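Local atomic coordinates of fatty acid amide hydrolase (Candida albicans, PDB entry 6KVR), a protein that probably hydrolyses monocarboxylic acid amides, fatty acid amides among them, to the carboxylate and ammonium. Residues A296-M299 with D305-L308. Residues are numbered along the deposited sequence; the frame is centred on the assembly and turned at random.
Sequences AGPM and DLEL
P298 and L306 meet where strand 295-300 of the central mixed sheet of the amidase signature fold turns back into helix 303-317, whose first turn folds against one face of that strand. The step from strand to helix is short, and P298 and L306 hold the closest pair of CA atoms, 5.9 Å apart. One methyl carries the contact. From L306, CD2 lies 4.0 Å from CG of P298 and 4.1 Å from CB of P298, so it sits beside the CB-CG bond of the pyrrolidine ring, CD being farther off. The same methyl comes within 3.8 Å of the carbonyl O of P298 and lies equally close, 3.8 Å, to the backbone C of M299, so it spans ring and strand backbone. Its place follows from the torsions of L306: CG lies anti to the carbonyl carbon (chi1 -54°), and chi2 of -167° sets CD1 anti to CA and leaves CD2, the folded branch, against the strand. No hydrogen bond crosses between the segments, and the three touching residues are buried. M299, deposited as selenomethionine, directs its CB away from the helix; its side chain touches I258 and lies about 8 Å from those of K158 and S257, predicted members of the catalytic triad. P298 and M299 thus point to opposite faces, one toward the helix, the other toward the predicted catalytic residues. Backbone hydrogen bonds tie G297 to G251 and M299 to G249 in strand 248-253, and P298 to L270 in strand 268-271, while W309 and M310 of helix 303-317 also pack on P298.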
loop_
_atom_site.group_PDB
_atom_site.type_symbol
_atom_site.label_atom_id
_atom_site.label_comp_id
_atom_site.label_asym_id
_atom_site.label_seq_id
_atom_site.Cartn_x
_atom_site.Cartn_y
_atom_site.Cartn_z
ATOM N N ALA A 296 3.238 10.889 -7.623
ATOM C CA ALA A 296 3.356 11.691 -8.824
ATOM C C ALA A 296 1.962 12.130 -9.251
ATOM O O ALA A 296 0.969 11.474 -8.935
ATOM C CB ALA A 296 4.047 10.907 -9.945
ATOM N N GLY A 297 1.874 13.244 -9.961
ATOM C CA GLY A 297 0.572 13.716 -10.370
ATOM C C GLY A 297 0.614 14.945 -11.255
ATOM O O GLY A 297 1.667 15.542 -11.477
ATOM N N PRO A 298 -0.547 15.355 -11.763
ATOM C CA PRO A 298 -0.590 16.368 -12.816
ATOM C C PRO A 298 -0.740 17.778 -12.263
ATOM O O PRO A 298 -1.226 18.001 -11.151
ATOM C CB PRO A 298 -1.834 15.966 -13.618
ATOM C CG PRO A 298 -2.763 15.437 -12.566
ATOM C CD PRO A 298 -1.888 14.798 -11.486
HETATM N N MSE A 299 -0.300 18.732 -13.074
HETATM C CA MSE A 299 -0.607 20.151 -12.856
HETATM C C MSE A 299 -1.112 20.773 -14.157
HETATM O O MSE A 299 -0.639 20.402 -15.238
HETATM C CB MSE A 299 0.622 20.895 -12.321
HETATM C CG MSE A 299 1.197 20.221 -11.055
HETATM SE SE MSE A 299 3.059 20.734 -10.686
HETATM C CE MSE A 299 2.591 22.649 -10.675
ATOM N N ASP A 305 -8.509 19.356 -17.094
ATOM C CA ASP A 305 -7.243 18.810 -17.560
ATOM C C ASP A 305 -6.657 17.827 -16.547
ATOM O O ASP A 305 -6.274 16.710 -16.916
ATOM C CB ASP A 305 -6.300 19.968 -17.869
ATOM C CG ASP A 305 -6.664 20.649 -19.185
ATOM O OD1 ASP A 305 -5.893 21.490 -19.675
ATOM O OD2 ASP A 305 -7.733 20.278 -19.758
ATOM N N LEU A 306 -6.636 18.196 -15.257
ATOM C CA LEU A 306 -6.298 17.223 -14.213
ATOM C C LEU A 306 -7.132 15.959 -14.361
ATOM O O LEU A 306 -6.609 14.847 -14.282
ATOM C CB LEU A 306 -6.513 17.834 -12.827
ATOM C CG LEU A 306 -5.814 19.158 -12.492
ATOM C CD1 LEU A 306 -5.903 19.420 -11.005
ATOM C CD2 LEU A 306 -4.363 19.119 -12.944
ATOM N N GLU A 307 -8.440 16.113 -14.600
ATOM C CA GLU A 307 -9.316 14.947 -14.700
ATOM C C GLU A 307 -8.994 14.121 -15.942
ATOM O O GLU A 307 -8.938 12.884 -15.880
ATOM C CB GLU A 307 -10.781 15.394 -14.699
ATOM C CG GLU A 307 -11.778 14.384 -14.157
ATOM C CD GLU A 307 -12.273 13.418 -15.228
ATOM O OE1 GLU A 307 -12.453 13.868 -16.388
ATOM O OE2 GLU A 307 -12.541 12.230 -14.905
ATOM N N LEU A 308 -8.771 14.790 -17.077
ATOM C CA LEU A 308 -8.399 14.090 -18.302
ATOM C C LEU A 308 -7.167 13.223 -18.083
ATOM O O LEU A 308 -7.104 12.077 -18.545
ATOM C CB LEU A 308 -8.133 15.103 -19.420
ATOM C CG LEU A 308 -7.488 14.527 -20.689
ATOM C CD1 LEU A 308 -8.453 13.591 -21.396
ATOM C CD2 LEU A 308 -6.967 15.587 -21.649
#